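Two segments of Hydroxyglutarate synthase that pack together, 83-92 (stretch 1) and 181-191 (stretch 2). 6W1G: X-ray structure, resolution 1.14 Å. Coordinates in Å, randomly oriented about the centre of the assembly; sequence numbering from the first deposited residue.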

ATOM      1  N   THR A  83     -17.085  -9.998   1.030  1.00 13.51           N
ATOM      2  CA  THR A  83     -16.645 -10.937   2.048  1.00 13.52           C
ATOM      3  C   THR A  83     -15.209 -10.681   2.454  1.00 12.94           C
ATOM      4  O   THR A  83     -14.851 -10.789   3.640  1.00 13.90           O
ATOM      5  CB  THR A  83     -16.838 -12.362   1.519  1.00 13.88           C
ATOM      6  OG1 THR A  83     -18.217 -12.577   1.224  1.00 17.41           O
ATOM      7  CG2 THR A  83     -16.453 -13.347   2.586  1.00 15.63           C
ATOM      8  N   ILE A  84     -14.360 -10.323   1.478  1.00 13.13           N
ATOM      9  CA  ILE A  84     -13.003 -10.013   1.852  1.00 12.48           C
ATOM     10  C   ILE A  84     -12.909  -8.776   2.739  1.00 11.05           C
ATOM     11  O   ILE A  84     -12.050  -8.731   3.627  1.00 11.24           O
ATOM     12  CB  ILE A  84     -12.115  -9.990   0.619  1.00 15.91           C
ATOM     13  CG1 ILE A  84     -10.796 -10.603   1.040  1.00 17.94           C
ATOM     14  CG2 ILE A  84     -12.063  -8.755   0.034  1.00 15.82           C
ATOM     15  CD1 ILE A  84     -10.020 -11.035  -0.103  1.00 18.73           C
ATOM     16  N   ALA A  85     -13.817  -7.803   2.590  1.00 11.87           N
ATOM     17  CA  ALA A  85     -13.848  -6.703   3.540  1.00 11.13           C
ATOM     18  C   ALA A  85     -14.110  -7.199   4.943  1.00 11.20           C
ATOM     19  O   ALA A  85     -13.515  -6.711   5.911  1.00 11.25           O
ATOM     20  CB  ALA A  85     -14.906  -5.697   3.127  1.00 11.98           C
ATOM     21  N   ARG A  86     -15.025  -8.170   5.092  1.00 11.19           N
ATOM     22  CA  ARG A  86     -15.301  -8.737   6.413  1.00 11.86           C
ATOM     23  C   ARG A  86     -14.097  -9.485   6.968  1.00 11.26           C
ATOM     24  O   ARG A  86     -13.812  -9.439   8.157  1.00 11.65           O
ATOM     25  CB  ARG A  86     -16.519  -9.662   6.362  1.00 12.82           C
ATOM     26  CG  ARG A  86     -17.792  -8.937   6.017  1.00 14.72           C
ATOM     27  CD  ARG A  86     -18.921  -9.947   5.766  1.00 18.41           C
ATOM     28  NE  ARG A  86     -19.209 -10.746   6.953  1.00 19.58           N
ATOM     29  CZ  ARG A  86     -19.400 -12.052   6.964  1.00 23.31           C
ATOM     30  NH1 ARG A  86     -19.338 -12.765   5.837  1.00 29.00           N
ATOM     31  NH2 ARG A  86     -19.639 -12.654   8.125  1.00 22.57           N
ATOM     32  N   LEU A  87     -13.396 -10.233   6.106  1.00 10.84           N
ATOM     33  CA  LEU A  87     -12.175 -10.918   6.488  1.00 10.73           C
ATOM     34  C   LEU A  87     -11.138  -9.935   7.016  1.00  9.82           C
ATOM     35  O   LEU A  87     -10.544 -10.137   8.087  1.00 10.94           O
ATOM     36  CB  LEU A  87     -11.643 -11.688   5.268  1.00 11.93           C
ATOM     37  CG  LEU A  87     -10.463 -12.620   5.471  1.00 13.07           C
ATOM     38  CD1 LEU A  87     -10.478 -13.757   4.440  1.00 15.79           C
ATOM     39  CD2 LEU A  87      -9.158 -11.863   5.414  1.00 15.80           C
ATOM     40  N   PHE A  88     -10.907  -8.864   6.265  1.00 10.59           N
ATOM     41  CA  PHE A  88      -9.914  -7.891   6.679  1.00  9.96           C
ATOM     42  C   PHE A  88     -10.336  -7.098   7.911  1.00  9.42           C
ATOM     43  O   PHE A  88      -9.468  -6.677   8.681  1.00 10.10           O
ATOM     44  CB  PHE A  88      -9.573  -6.973   5.496  1.00 12.17           C
ATOM     45  CG  PHE A  88      -8.790  -7.617   4.397  1.00 13.98           C
ATOM     46  CD1 PHE A  88      -7.730  -8.425   4.668  1.00 17.91           C
ATOM     47  CD2 PHE A  88      -9.106  -7.353   3.072  1.00 15.77           C
ATOM     48  CE1 PHE A  88      -6.996  -8.988   3.634  1.00 19.72           C
ATOM     49  CE2 PHE A  88      -8.393  -7.914   2.077  1.00 17.55           C
ATOM     50  CZ  PHE A  88      -7.355  -8.739   2.354  1.00 16.07           C
ATOM     51  N   ALA A  89     -11.624  -6.941   8.136  1.00 10.04           N
ATOM     52  CA  ALA A  89     -12.081  -6.248   9.332  1.00 10.83           C
ATOM     53  C   ALA A  89     -11.720  -7.011  10.604  1.00 10.75           C
ATOM     54  O   ALA A  89     -11.488  -6.382  11.635  1.00 11.25           O
ATOM     55  CB  ALA A  89     -13.599  -6.004   9.254  1.00 12.65           C
ATOM     56  N   VAL A  90     -11.610  -8.342  10.545  1.00 10.00           N
ATOM     57  CA  VAL A  90     -11.138  -9.122  11.700  1.00 10.81           C
ATOM     58  C   VAL A  90      -9.779  -8.628  12.145  1.00 10.30           C
ATOM     59  O   VAL A  90      -9.423  -8.670  13.326  1.00 11.55           O
ATOM     60  CB  VAL A  90     -11.094 -10.631  11.348  1.00 10.40           C
ATOM     61  CG1 VAL A  90     -10.454 -11.419  12.478  1.00 11.83           C
ATOM     62  CG2 VAL A  90     -12.499 -11.114  11.057  1.00 11.87           C
ATOM     63  N   MET A  91      -8.973  -8.175  11.184  1.00  9.73           N
ATOM     64  CA  MET A  91      -7.616  -7.692  11.411  1.00  9.92           C
ATOM     65  C   MET A  91      -7.523  -6.176  11.473  1.00 10.04           C
ATOM     66  O   MET A  91      -6.433  -5.622  11.272  1.00 10.42           O
ATOM     67  CB  MET A  91      -6.710  -8.245  10.322  1.00 11.72           C
ATOM     68  CG  MET A  91      -6.688  -9.742  10.342  1.00 14.55           C
ATOM     69  SD  MET A  91      -5.560 -10.502   9.199  1.00 14.45           S
ATOM     70  CE  MET A  91      -6.310 -10.166   7.777  1.00 16.81           C
ATOM     71  N   GLY A  92      -8.638  -5.490  11.732  1.00 10.07           N
ATOM     72  CA  GLY A  92      -8.567  -4.071  11.908  1.00 10.64           C
ATOM     73  C   GLY A  92      -8.281  -3.291  10.641  1.00 11.38           C
ATOM     74  O   GLY A  92      -7.810  -2.148  10.730  1.00 13.66           O
ATOM     75  N   THR A 181      -5.981 -19.892  14.227  1.00 14.66           N
ATOM     76  CA  THR A 181      -6.710 -20.668  13.240  1.00 14.44           C
ATOM     77  C   THR A 181      -7.191 -19.767  12.115  1.00 12.44           C
ATOM     78  O   THR A 181      -7.103 -20.118  10.931  1.00 13.51           O
ATOM     79  CB  THR A 181      -7.878 -21.397  13.897  1.00 14.99           C
ATOM     80  OG1 THR A 181      -7.376 -22.216  14.958  1.00 17.51           O
ATOM     81  CG2 THR A 181      -8.656 -22.241  12.886  1.00 15.46           C
ATOM     82  N   PHE A 182      -7.715 -18.602  12.476  1.00 11.55           N
ATOM     83  CA  PHE A 182      -8.164 -17.631  11.479  1.00 11.32           C
ATOM     84  C   PHE A 182      -7.051 -17.274  10.485  1.00 11.63           C
ATOM     85  O   PHE A 182      -7.286 -17.209   9.274  1.00 11.85           O
ATOM     86  CB  PHE A 182      -8.729 -16.368  12.164  1.00 11.53           C
ATOM     87  CG  PHE A 182      -9.012 -15.261  11.204  1.00 10.90           C
ATOM     88  CD1 PHE A 182     -10.158 -15.239  10.429  1.00 11.80           C
ATOM     89  CD2 PHE A 182      -8.051 -14.282  11.004  1.00 12.23           C
ATOM     90  CE1 PHE A 182     -10.318 -14.194   9.506  1.00 12.70           C
ATOM     91  CE2 PHE A 182      -8.244 -13.267  10.118  1.00 13.59           C
ATOM     92  CZ  PHE A 182      -9.359 -13.235   9.372  1.00 12.69           C
ATOM     93  N   VAL A 183      -5.841 -16.977  11.001  1.00 11.87           N
ATOM     94  CA  VAL A 183      -4.760 -16.589  10.108  1.00 12.68           C
ATOM     95  C   VAL A 183      -4.470 -17.707   9.134  1.00 12.93           C
ATOM     96  O   VAL A 183      -4.318 -17.472   7.936  1.00 13.30           O
ATOM     97  CB  VAL A 183      -3.529 -16.181  10.941  1.00 12.96           C
ATOM     98  CG1 VAL A 183      -2.296 -16.127  10.059  1.00 13.80           C
ATOM     99  CG2 VAL A 183      -3.794 -14.827  11.608  1.00 14.21           C
ATOM    100  N   GLN A 184      -4.426 -18.938   9.632  1.00 12.29           N
ATOM    101  CA  GLN A 184      -4.103 -20.038   8.737  1.00 13.50           C
ATOM    102  C   GLN A 184      -5.196 -20.262   7.704  1.00 13.02           C
ATOM    103  O   GLN A 184      -4.907 -20.574   6.532  1.00 14.46           O
ATOM    104  CB  GLN A 184      -3.835 -21.278   9.555  1.00 17.76           C
ATOM    105  CG  GLN A 184      -2.469 -21.195  10.306  1.00 21.68           C
ATOM    106  CD  GLN A 184      -1.202 -20.773   9.467  1.00 23.97           C
ATOM    107  OE1 GLN A 184      -0.938 -21.288   8.364  1.00 26.32           O
ATOM    108  NE2 GLN A 184      -0.434 -19.819  10.006  1.00 25.60           N
ATOM    109  N   GLU A 185      -6.456 -20.158   8.125  1.00 11.75           N
ATOM    110  CA  GLU A 185      -7.543 -20.369   7.189  1.00 12.43           C
ATOM    111  C   GLU A 185      -7.630 -19.264   6.173  1.00 12.23           C
ATOM    112  O   GLU A 185      -7.893 -19.509   4.994  1.00 14.04           O
ATOM    113  CB  GLU A 185      -8.848 -20.541   7.955  1.00 12.78           C
ATOM    114  CG  GLU A 185      -8.926 -21.791   8.764  1.00 16.24           C
ATOM    115  CD  GLU A 185      -8.993 -23.084   7.931  1.00 17.56           C
ATOM    116  OE1 GLU A 185      -9.411 -23.047   6.756  1.00 17.47           O
ATOM    117  OE2 GLU A 185      -8.653 -24.151   8.491  1.00 22.31           O
ATOM    118  N   ALA A 186      -7.456 -18.031   6.620  1.00 13.11           N
ATOM    119  CA  ALA A 186      -7.462 -16.899   5.696  1.00 13.68           C
ATOM    120  C   ALA A 186      -6.353 -17.011   4.668  1.00 13.91           C
ATOM    121  O   ALA A 186      -6.538 -16.658   3.505  1.00 14.57           O
ATOM    122  CB  ALA A 186      -7.288 -15.602   6.468  1.00 15.34           C
ATOM    123  N   LEU A 187      -5.182 -17.485   5.092  1.00 15.25           N
ATOM    124  CA  LEU A 187      -4.054 -17.564   4.184  1.00 16.93           C
ATOM    125  C   LEU A 187      -4.346 -18.468   3.001  1.00 16.42           C
ATOM    126  O   LEU A 187      -3.841 -18.224   1.902  1.00 16.69           O
ATOM    127  CB  LEU A 187      -2.867 -18.095   4.972  1.00 21.77           C
ATOM    128  CG  LEU A 187      -1.462 -17.900   4.427  1.00 25.87           C
ATOM    129  CD1 LEU A 187      -1.157 -16.456   4.334  1.00 30.00           C
ATOM    130  CD2 LEU A 187      -0.487 -18.614   5.349  1.00 25.25           C
ATOM    131  N   HIS A 188      -5.177 -19.499   3.200  1.00 16.19           N
ATOM    132  CA  HIS A 188      -5.472 -20.384   2.098  1.00 17.56           C
ATOM    133  C   HIS A 188      -6.072 -19.649   0.908  1.00 16.29           C
ATOM    134  O   HIS A 188      -5.862 -20.046  -0.249  1.00 17.99           O
ATOM    135  CB  HIS A 188      -6.437 -21.471   2.563  1.00 19.57           C
ATOM    136  CG  HIS A 188      -5.858 -22.466   3.505  1.00 22.98           C
ATOM    137  ND1 HIS A 188      -4.607 -23.032   3.333  1.00 25.85           N
ATOM    138  CD2 HIS A 188      -6.389 -23.051   4.603  1.00 24.96           C
ATOM    139  CE1 HIS A 188      -4.390 -23.908   4.303  1.00 25.60           C
ATOM    140  NE2 HIS A 188      -5.460 -23.942   5.083  1.00 27.09           N
ATOM    141  N   THR A 189      -6.795 -18.549   1.165  1.00 13.77           N
ATOM    142  CA  THR A 189      -7.432 -17.801   0.092  1.00 14.08           C
ATOM    143  C   THR A 189      -6.419 -17.298  -0.908  1.00 13.18           C
ATOM    144  O   THR A 189      -6.757 -17.135  -2.082  1.00 15.38           O
ATOM    145  CB  THR A 189      -8.240 -16.659   0.682  1.00 14.23           C
ATOM    146  OG1 THR A 189      -9.247 -17.219   1.507  1.00 22.09           O
ATOM    147  CG2 THR A 189      -8.962 -15.863  -0.338  1.00 15.23           C
ATOM    148  N   PHE A 190      -5.187 -17.037  -0.450  1.00 12.88           N
ATOM    149  CA  PHE A 190      -4.187 -16.298  -1.214  1.00 12.87           C
ATOM    150  C   PHE A 190      -3.033 -17.149  -1.701  1.00 12.75           C
ATOM    151  O   PHE A 190      -2.095 -16.626  -2.322  1.00 13.02           O
ATOM    152  CB  PHE A 190      -3.671 -15.153  -0.346  1.00 12.49           C
ATOM    153  CG  PHE A 190      -4.796 -14.319   0.221  1.00 12.07           C
ATOM    154  CD1 PHE A 190      -5.613 -13.578  -0.619  1.00 13.69           C
ATOM    155  CD2 PHE A 190      -5.117 -14.384   1.553  1.00 12.33           C
ATOM    156  CE1 PHE A 190      -6.657 -12.876  -0.138  1.00 15.87           C
ATOM    157  CE2 PHE A 190      -6.188 -13.648   2.056  1.00 12.58           C
ATOM    158  CZ  PHE A 190      -6.961 -12.895   1.201  1.00 13.77           C
ATOM    159  N   ARG A 191      -3.106 -18.451  -1.514  1.00 14.04           N
ATOM    160  CA  ARG A 191      -2.041 -19.325  -1.962  1.00 15.87           C
ATOM    161  C   ARG A 191      -2.073 -19.505  -3.476  1.00 15.03           C
ATOM    162  O   ARG A 191      -3.142 -19.492  -4.100  1.00 16.82           O
ATOM    163  CB  ARG A 191      -2.232 -20.690  -1.333  1.00 19.09           C
ATOM    164  CG  ARG A 191      -1.861 -20.780   0.073  1.00 25.02           C
ATOM    165  CD  ARG A 191      -1.946 -22.224   0.580  1.00 25.83           C
ATOM    166  NE  ARG A 191      -1.820 -22.194   2.026  1.00 24.63           N
ATOM    167  CZ  ARG A 191      -0.663 -22.151   2.661  1.00 26.40           C
ATOM    168  NH1 ARG A 191       0.459 -22.156   1.969  1.00 25.95           N
ATOM    169  NH2 ARG A 191      -0.625 -22.106   3.979  1.00 26.20           N
TER

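How do the two backbones lie against each other? Both stretches are largely helical, and the helices run in roughly opposite directions, with 149° between their N-to-C directions and a closest axis approach of 11.6 Å. The nearest CA atoms are those of Leu 87 and Ala 186, 7.7 Å apart; Ala 186 presents only a methyl there, its CA-to-CB bond pointing toward stretch 1. Because the directions oppose, the C-terminal end of stretch 1, around Val 90 and Met 91, faces Phe 182 early in stretch 2, while Ile 84 meets Phe 190 near the other end.

What does the ring of Phe 182 do? Phe 182 gives up more surface to the contact than any other residue, and three residues of stretch 1 gather round its ring. Val 90 places CG1 over one face of the Phe 182 ring, 3.8 Å from its centroid and 15° off the normal, a CH-pi contact in which a methyl meets the pi cloud. Met 91 brings its sulfur to the edge instead: Met 91 SD lies 5.3 Å from the centroid of the Phe 182 ring, where the ring hydrogens carry slight positive charge. The carbonyl of Leu 87 also sits at the edge, with Leu 87 O 3.6 Å from Phe 182 CZ, a placement that suits the same polarity.

Which contacts are purely apolar? Leu 87 has a CA-to-CB bond that points sideways, yet the end of its side chain comes nearer, bringing CD1 of Leu 87 to 4.2 Å from CB of Ala 186 and CG of Leu 87 to 4.1 Å from CZ of Phe 182. Farther along, Phe 190 receives two neighbours at its tip: CD1 of Ile 84 lies 3.8 Å from CZ of Phe 190, at the ring edge, and CZ of Phe 88 approaches the same CZ of Phe 190 at 4.3 Å, obliquely. These buried hydrocarbon surfaces pack by dispersion and by excluding water.

Where are the hydrogen bonds? None crosses between the stretches; the backbone bonds described here lie within each one. Within stretch 1, Leu 87 N donates to Thr 83 O at 2.9 Å, in the i to i+4 helical pattern. In stretch 2, a type I beta turn runs from His 188 to Arg 191, and the CA-to-CB bond of Phe 190, within it, points toward stretch 1. Arg 191 NE donates to His 188 ND1 at 3.2 Å, linking the turn's two end residues away from the interface.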